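Local coordinates for protein metal-bound toxin (PDB 4NRN) that probably acts as an RNA-cleaving toxin of a bacterial toxin-antitoxin system, in the YafQ branch of the RelE family, and binds two zinc ions, at residues D64-Y69 with G84-L89. Sequence-based numbering, arbitrary orientation.
Sequences DLLLVY and GSHSEL. With ZN (zinc ion), chain D.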
ATOM      1  N   ASP A  64      -4.770   1.925  11.651  1.00 31.75           N
ATOM      2  CA  ASP A  64      -5.386   2.970  10.819  1.00 33.63           C
ATOM      3  C   ASP A  64      -4.380   3.793   9.979  1.00 26.27           C
ATOM      4  O   ASP A  64      -4.508   5.009   9.860  1.00 19.29           O
ATOM      5  CB  ASP A  64      -6.313   3.883  11.635  1.00 34.93           C
ATOM      6  CG  ASP A  64      -7.306   4.644  10.758  1.00 33.65           C
ATOM      7  OD1 ASP A  64      -7.493   4.246   9.591  1.00 36.26           O
ATOM      8  OD2 ASP A  64      -7.901   5.641  11.228  1.00 32.62           O
ATOM      9  N   LEU A  65      -3.382   3.113   9.415  1.00 25.77           N
ATOM     10  CA  LEU A  65      -2.580   3.645   8.309  1.00 27.02           C
ATOM     11  C   LEU A  65      -2.567   2.605   7.194  1.00 28.21           C
ATOM     12  O   LEU A  65      -1.864   1.595   7.275  1.00 25.69           O
ATOM     13  CB  LEU A  65      -1.144   3.972   8.723  1.00 20.28           C
ATOM     14  CG  LEU A  65      -0.220   4.286   7.533  1.00 23.61           C
ATOM     15  CD1 LEU A  65      -0.508   5.659   6.947  1.00 21.85           C
ATOM     16  CD2 LEU A  65       1.251   4.178   7.917  1.00 27.01           C
ATOM     17  N   LEU A  66      -3.354   2.875   6.158  1.00 33.40           N
ATOM     18  CA  LEU A  66      -3.626   1.929   5.080  1.00 24.87           C
ATOM     19  C   LEU A  66      -2.760   2.149   3.837  1.00 23.12           C
ATOM     20  O   LEU A  66      -2.536   3.282   3.399  1.00 22.58           O
ATOM     21  CB  LEU A  66      -5.110   2.012   4.700  1.00 22.76           C
ATOM     22  CG  LEU A  66      -6.059   2.088   5.905  1.00 27.91           C
ATOM     23  CD1 LEU A  66      -7.516   2.299   5.478  1.00 19.03           C
ATOM     24  CD2 LEU A  66      -5.903   0.843   6.792  1.00 22.29           C
ATOM     25  N   LEU A  67      -2.264   1.048   3.284  1.00 19.36           N
ATOM     26  CA  LEU A  67      -1.609   1.053   1.985  1.00 21.38           C
ATOM     27  C   LEU A  67      -2.597   0.448   1.006  1.00 17.93           C
ATOM     28  O   LEU A  67      -2.854  -0.760   1.052  1.00 22.41           O
ATOM     29  CB  LEU A  67      -0.361   0.170   2.022  1.00 29.03           C
ATOM     30  CG  LEU A  67       0.721   0.239   0.934  1.00 35.08           C
ATOM     31  CD1 LEU A  67       1.484  -1.087   0.905  1.00 28.85           C
ATOM     32  CD2 LEU A  67       0.192   0.578  -0.449  1.00 28.27           C
ATOM     33  N   VAL A  68      -3.171   1.276   0.140  1.00 15.60           N
ATOM     34  CA  VAL A  68      -4.054   0.755  -0.894  1.00 14.99           C
ATOM     35  C   VAL A  68      -3.225   0.496  -2.137  1.00 21.59           C
ATOM     36  O   VAL A  68      -2.546   1.392  -2.644  1.00 24.28           O
ATOM     37  CB  VAL A  68      -5.226   1.702  -1.188  1.00 16.95           C
ATOM     38  CG1 VAL A  68      -6.098   1.131  -2.294  1.00 17.18           C
ATOM     39  CG2 VAL A  68      -6.049   1.918   0.079  1.00 16.42           C
ATOM     40  N   TYR A  69      -3.249  -0.747  -2.608  1.00 20.88           N
ATOM     41  CA  TYR A  69      -2.386  -1.137  -3.711  1.00 18.87           C
ATOM     42  C   TYR A  69      -3.126  -2.023  -4.671  1.00 22.49           C
ATOM     43  O   TYR A  69      -4.198  -2.545  -4.366  1.00 24.78           O
ATOM     44  CB  TYR A  69      -1.140  -1.875  -3.210  1.00 18.61           C
ATOM     45  CG  TYR A  69      -1.438  -3.221  -2.585  1.00 23.70           C
ATOM     46  CD1 TYR A  69      -1.455  -4.382  -3.350  1.00 15.86           C
ATOM     47  CD2 TYR A  69      -1.714  -3.327  -1.220  1.00 19.92           C
ATOM     48  CE1 TYR A  69      -1.727  -5.605  -2.772  1.00 12.73           C
ATOM     49  CE2 TYR A  69      -1.992  -4.546  -0.637  1.00 15.45           C
ATOM     50  CZ  TYR A  69      -1.994  -5.684  -1.418  1.00 15.64           C
ATOM     51  OH  TYR A  69      -2.272  -6.901  -0.830  1.00 19.78           O
ATOM     52  N   GLY A  84      -2.679   6.356   3.821  1.00 33.26           N
ATOM     53  CA  GLY A  84      -3.320   7.261   4.757  1.00 32.40           C
ATOM     54  C   GLY A  84      -4.348   6.576   5.630  1.00 29.89           C
ATOM     55  O   GLY A  84      -4.480   5.357   5.604  1.00 25.10           O
ATOM     56  N   SER A  85      -5.078   7.361   6.417  1.00 33.57           N
ATOM     57  CA  SER A  85      -6.109   6.801   7.285  1.00 35.00           C
ATOM     58  C   SER A  85      -7.387   6.521   6.502  1.00 29.25           C
ATOM     59  O   SER A  85      -7.535   6.954   5.358  1.00 28.21           O
ATOM     60  CB  SER A  85      -6.408   7.748   8.446  1.00 41.51           C
ATOM     61  OG  SER A  85      -7.115   8.887   7.987  1.00 50.03           O
ATOM     62  N   HIS A  86      -8.310   5.790   7.120  1.00 34.72           N
ATOM     63  CA  HIS A  86      -9.622   5.582   6.521  1.00 38.70           C
ATOM     64  C   HIS A  86     -10.253   6.935   6.214  1.00 49.27           C
ATOM     65  O   HIS A  86     -10.731   7.175   5.103  1.00 47.71           O
ATOM     66  CB  HIS A  86     -10.526   4.788   7.459  1.00 33.12           C
ATOM     67  CG  HIS A  86     -10.183   3.336   7.542  1.00 36.80           C
ATOM     68  ND1 HIS A  86      -9.431   2.803   8.566  1.00 38.02           N
ATOM     69  CD2 HIS A  86     -10.497   2.297   6.729  1.00 39.08           C
ATOM     70  CE1 HIS A  86      -9.292   1.504   8.383  1.00 38.08           C
ATOM     71  NE2 HIS A  86      -9.928   1.171   7.273  1.00 39.60           N
ATOM     72  N   SER A  87     -10.237   7.821   7.205  1.00 57.57           N
ATOM     73  CA  SER A  87     -10.815   9.151   7.068  1.00 60.37           C
ATOM     74  C   SER A  87     -10.231   9.918   5.885  1.00 52.47           C
ATOM     75  O   SER A  87     -10.950  10.622   5.180  1.00 52.16           O
ATOM     76  CB  SER A  87     -10.629   9.950   8.363  1.00 67.92           C
ATOM     77  OG  SER A  87     -11.242   9.297   9.461  1.00 70.87           O
ATOM     78  N   GLU A  88      -8.929   9.773   5.662  1.00 49.74           N
ATOM     79  CA  GLU A  88      -8.255  10.509   4.596  1.00 49.86           C
ATOM     80  C   GLU A  88      -8.467   9.940   3.197  1.00 45.84           C
ATOM     81  O   GLU A  88      -8.455  10.681   2.218  1.00 47.69           O
ATOM     82  CB  GLU A  88      -6.761  10.609   4.880  1.00 48.22           C
ATOM     83  CG  GLU A  88      -6.407  11.770   5.746  1.00 57.12           C
ATOM     84  CD  GLU A  88      -5.100  11.563   6.448  1.00 66.88           C
ATOM     85  OE1 GLU A  88      -4.330  10.679   6.011  1.00 66.38           O
ATOM     86  OE2 GLU A  88      -4.846  12.278   7.440  1.00 74.73           O
ATOM     87  N   LEU A  89      -8.639   8.631   3.096  1.00 35.35           N
ATOM     88  CA  LEU A  89      -8.732   8.010   1.787  1.00 32.86           C
ATOM     89  C   LEU A  89     -10.180   7.907   1.311  1.00 41.06           C
ATOM     90  O   LEU A  89     -10.457   7.944   0.111  1.00 43.27           O
ATOM     91  CB  LEU A  89      -8.084   6.623   1.818  1.00 28.95           C
ATOM     92  CG  LEU A  89      -6.572   6.515   1.618  1.00 22.97           C
ATOM     93  CD1 LEU A  89      -5.834   7.598   2.369  1.00 24.92           C
ATOM     94  CD2 LEU A  89      -6.102   5.141   2.055  1.00 20.36           C
TER
HETATM   95 ZN    ZN D 102     -10.880  -0.938   6.234  1.00 45.44          ZN
HETATM   96  O   HOH W   1     -12.981  -0.744   5.098  1.00 42.54           O
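Asp-64 grips His-86 through a single carboxylate oxygen. Asp-64 OD1 accepts from His-86 ND1 at 2.6 Å in a bent bond (134°), ND1 approaching from above the carboxylate plane and OD1 lying out of the ring plane. From the other face, on the syn side, the backbone N of His-86 reaches Asp-64 OD1 at 3.0 Å, nearly straight. With CG anti to its backbone N (chi1 -160°), Asp-64 brings OD1 within reach of both donors. The other ring nitrogen, His-86 NE2, binds a zinc ion in the ring plane at 2.5 Å; Glu-58 completes the protein ligands of this site and a water is also bound. Leu-66 sets CD1 over the centre of one imidazole face, at a spacing too short to be trusted, its side chain roughly perpendicular to that of His-86. Leu-66 and Gly-84 form an antiparallel hydrogen-bonded pair (Leu-66 N to Gly-84 O, 2.8 Å) at the end of strand 77-84. Ser-85 then N-caps helix 86-89 in a capping box: its OG accepts from Glu-88 N, and its N makes a weak return bond to Glu-88 OE1. Farther along, Leu-89 CD2 packs against Val-68 CG2 at 3.8 Å. Held between Asp-64 and zinc, the ring of this predicted proton donor probably has its orientation fixed.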